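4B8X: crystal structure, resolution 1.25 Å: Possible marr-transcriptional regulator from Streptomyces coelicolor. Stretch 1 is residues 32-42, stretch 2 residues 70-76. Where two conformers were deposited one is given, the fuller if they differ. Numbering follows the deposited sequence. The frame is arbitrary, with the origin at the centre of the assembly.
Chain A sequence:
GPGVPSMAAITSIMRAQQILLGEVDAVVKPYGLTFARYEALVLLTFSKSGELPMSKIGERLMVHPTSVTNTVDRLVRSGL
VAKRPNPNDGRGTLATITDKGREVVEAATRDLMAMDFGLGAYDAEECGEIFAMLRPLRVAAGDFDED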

# COMPACT_ATOMS: atom_id res chain seq x y z
N GLY A 32 -19.12 -7.61 1.43
CA GLY A 32 -19.27 -6.50 0.50
C GLY A 32 -18.28 -5.37 0.75
O GLY A 32 -18.43 -4.27 0.20
N LEU A 33 -17.25 -5.64 1.54
CA LEU A 33 -16.28 -4.62 1.94
C LEU A 33 -14.97 -4.80 1.22
O LEU A 33 -14.66 -5.89 0.76
CB LEU A 33 -15.98 -4.73 3.45
CG LEU A 33 -17.17 -4.51 4.38
CD1 LEU A 33 -16.79 -4.89 5.79
CD2 LEU A 33 -17.65 -3.07 4.32
N THR A 34 -14.21 -3.71 1.16
CA THR A 34 -12.76 -3.74 1.02
C THR A 34 -12.15 -3.42 2.38
O THR A 34 -12.86 -2.98 3.29
CB THR A 34 -12.29 -2.68 0.03
OG1 THR A 34 -12.65 -1.38 0.54
CG2 THR A 34 -12.88 -2.91 -1.36
N PHE A 35 -10.86 -3.62 2.53
CA PHE A 35 -10.26 -3.36 3.82
C PHE A 35 -10.40 -1.89 4.18
O PHE A 35 -10.62 -1.56 5.34
CB PHE A 35 -8.79 -3.82 3.86
CG PHE A 35 -8.22 -3.89 5.24
CD1 PHE A 35 -8.72 -4.80 6.15
CD2 PHE A 35 -7.18 -3.09 5.63
CE1 PHE A 35 -8.21 -4.90 7.42
CE2 PHE A 35 -6.66 -3.17 6.91
CZ PHE A 35 -7.17 -4.09 7.80
N ALA A 36 -10.29 -1.00 3.19
CA ALA A 36 -10.45 0.43 3.42
C ALA A 36 -11.85 0.74 4.00
O ALA A 36 -12.00 1.57 4.91
CB ALA A 36 -10.22 1.20 2.12
N ARG A 37 -12.87 0.11 3.47
CA ARG A 37 -14.22 0.33 3.99
C ARG A 37 -14.40 -0.26 5.39
O ARG A 37 -15.06 0.34 6.24
CB ARG A 37 -15.28 -0.18 3.02
CG ARG A 37 -15.22 0.58 1.70
CD ARG A 37 -16.55 0.57 0.97
NE ARG A 37 -16.88 -0.73 0.37
CZ ARG A 37 -16.44 -1.15 -0.82
NH1 ARG A 37 -15.58 -0.42 -1.52
NH2 ARG A 37 -16.83 -2.33 -1.29
N TYR A 38 -13.78 -1.41 5.63
CA TYR A 38 -13.75 -2.01 6.95
C TYR A 38 -13.12 -1.05 7.95
O TYR A 38 -13.66 -0.85 9.03
CB TYR A 38 -13.00 -3.35 6.88
CG TYR A 38 -12.63 -3.89 8.24
CD1 TYR A 38 -13.58 -4.56 9.00
CD2 TYR A 38 -11.37 -3.72 8.76
CE1 TYR A 38 -13.26 -5.03 10.26
CE2 TYR A 38 -11.03 -4.16 10.02
CZ TYR A 38 -11.97 -4.83 10.76
OH TYR A 38 -11.63 -5.27 12.00
N GLU A 39 -11.98 -0.46 7.59
CA GLU A 39 -11.30 0.43 8.51
C GLU A 39 -12.16 1.63 8.88
O GLU A 39 -12.13 2.11 10.01
CB GLU A 39 -9.97 0.90 7.93
CG GLU A 39 -8.93 -0.20 7.75
CD GLU A 39 -7.71 0.29 6.96
OE1 GLU A 39 -7.80 0.63 5.74
OE2 GLU A 39 -6.65 0.33 7.57
N ALA A 40 -12.92 2.14 7.92
CA ALA A 40 -13.81 3.28 8.20
C ALA A 40 -14.91 2.89 9.21
O ALA A 40 -15.23 3.67 10.14
CB ALA A 40 -14.42 3.81 6.92
N LEU A 41 -15.49 1.70 9.05
CA LEU A 41 -16.50 1.23 9.99
C LEU A 41 -15.89 1.07 11.38
O LEU A 41 -16.51 1.46 12.38
CB LEU A 41 -17.09 -0.11 9.57
CG LEU A 41 -17.97 -0.10 8.32
CD1 LEU A 41 -18.36 -1.50 7.90
CD2 LEU A 41 -19.22 0.74 8.57
N VAL A 42 -14.69 0.49 11.50
CA VAL A 42 -14.08 0.31 12.80
C VAL A 42 -13.89 1.70 13.45
O VAL A 42 -14.16 1.87 14.64
CB VAL A 42 -12.72 -0.43 12.71
CG1 VAL A 42 -12.04 -0.40 14.07
CG2 VAL A 42 -12.94 -1.85 12.24
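Stretch 2, residues 70-76: NTVDRLV

Stretch 2 is helical throughout, a segment of a longer helix that lies across the start of the helix in stretch 1. The axes of helix 35-42 and helix 70-76 approach to 9.6 Å, and their N-to-C directions make an angle of 82° (signed crossing angle -82°), so the two run nearly at right angles. Such a crossing confines contact to a compact patch, here 364 Å² counted over both sides. The backbones come nearest at R37 and T71, whose CA atoms are 5.6 Å apart; no direct hydrogen bond joins the stretches, and packing, an arginine stack and bridging waters do the work.

Stretch 1 opens with G32, whose positive phi of 79° is a conformation that glycine adopts readily. Its carbonyl is a hub for polar groups: G32 O accepts a hydrogen bond from R37 NH2 at 2.9 Å, and it also receives protons from two waters. One of these waters accepts from R37 NE and makes a weak bond to R74 O; the other accepts from R74 NH2. The loop is thereby linked through solvent to the second helix.

L33 follows in an extended conformation. Its CA-to-CB bond points sideways, but the end of the side chain comes nearer, and L33 CD2 meets L75 CD2 at 3.7 Å, a contact suited to two buried, branched aliphatic chains. T34 does not touch stretch 2. It prepares the helix instead: T34 OG1 accepts from R37 N at 3.3 Å, capping an amide in the first turn, where no earlier helical carbonyl is available. F35 is buried but out of reach of stretch 2, while A36 makes only a marginal approach, A36 O lying 4.3 Å from T71 CG2.

R37 has the most surface covered by the other stretch. Its aliphatic portion packs closely, with R37 CD 3.6 Å from R74 CB and 3.7 Å from T71 O, and R37 CG 3.9 Å from T71 CG2. Beyond it, the guanidinium lies flat on that of R74, centres 4.3 Å apart and planes at 26°. The like charges come close, R37 NH2 to R74 NH2 being 3.6 Å, but each of these nitrogens also has an oxygen partner, G32 O for the first and a water for the second. A third water connects R37 NH1 with N70 OD1 and T71 OG1, so the long arginine combines apolar packing with polar links.

The CA-to-CB bond of Y38 points away, and E39 makes no contact. One turn beyond A36, A40 directs its CA-to-CB bond toward stretch 2: A40 CB lies 3.7 Å from T71 CG2 and 4.1 Å from L75 CD1, a small methyl that rests against both T71 and L75. L41 completes the apolar cluster; its CA-to-CB bond is sideways, yet its end reaches in to place L41 CD1 3.9 Å from L75 CD2. L75, whose CA-to-CB bond points toward stretch 1, thus gathers L33, A40 and L41 around one leucine. V42 is out of reach.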

# COMPACT_ATOMS: atom_id res chain seq x y z
N ASN A 70 -15.95 8.17 -1.57
CA ASN A 70 -16.15 6.85 -2.21
C ASN A 70 -16.49 5.79 -1.18
O ASN A 70 -17.45 5.01 -1.31
CB ASN A 70 -14.90 6.48 -3.03
CG ASN A 70 -15.04 5.20 -3.85
OD1 ASN A 70 -14.94 4.09 -3.33
ND2 ASN A 70 -15.16 5.35 -5.18
N THR A 71 -15.69 5.75 -0.14
CA THR A 71 -15.88 4.77 0.94
C THR A 71 -17.19 4.92 1.69
O THR A 71 -17.94 3.94 1.84
CB THR A 71 -14.68 4.84 1.90
OG1 THR A 71 -13.59 4.19 1.26
CG2 THR A 71 -14.98 4.16 3.27
N VAL A 72 -17.48 6.13 2.13
CA VAL A 72 -18.72 6.40 2.87
C VAL A 72 -19.91 6.12 2.00
O VAL A 72 -20.88 5.51 2.44
CB VAL A 72 -18.76 7.85 3.41
CG1 VAL A 72 -20.17 8.25 3.91
CG2 VAL A 72 -17.73 8.04 4.53
N ASP A 73 -19.86 6.56 0.74
CA ASP A 73 -21.03 6.44 -0.13
C ASP A 73 -21.25 4.92 -0.44
O ASP A 73 -22.39 4.45 -0.50
CB ASP A 73 -20.97 7.39 -1.36
CG ASP A 73 -21.32 8.87 -1.00
OD1 ASP A 73 -21.54 9.22 0.18
OD2 ASP A 73 -21.37 9.75 -1.92
N ARG A 74 -20.18 4.13 -0.58
CA ARG A 74 -20.35 2.68 -0.77
C ARG A 74 -20.88 1.98 0.50
O ARG A 74 -21.63 1.01 0.42
CB ARG A 74 -19.03 2.03 -1.22
CG ARG A 74 -18.53 2.46 -2.60
CD ARG A 74 -19.30 1.80 -3.72
NE ARG A 74 -19.46 0.36 -3.52
CZ ARG A 74 -18.94 -0.58 -4.30
NH1 ARG A 74 -18.22 -0.25 -5.37
NH2 ARG A 74 -19.15 -1.85 -4.02
N LEU A 75 -20.51 2.50 1.67
CA LEU A 75 -21.05 1.98 2.93
C LEU A 75 -22.54 2.34 3.03
O LEU A 75 -23.33 1.52 3.51
CB LEU A 75 -20.27 2.49 4.15
CG LEU A 75 -18.85 1.91 4.26
CD1 LEU A 75 -18.04 2.69 5.29
CD2 LEU A 75 -18.88 0.42 4.59
N VAL A 76 -22.92 3.54 2.57
CA VAL A 76 -24.34 3.92 2.54
C VAL A 76 -25.10 3.00 1.58
O VAL A 76 -26.19 2.52 1.89
CB VAL A 76 -24.54 5.39 2.09
CG1 VAL A 76 -26.02 5.70 1.84
CG2 VAL A 76 -23.92 6.34 3.11
O HOH W 1 -19.48 -1.52 1.29
O HOH W 2 -20.37 -3.55 -1.82
O HOH W 3 -14.25 2.50 -1.09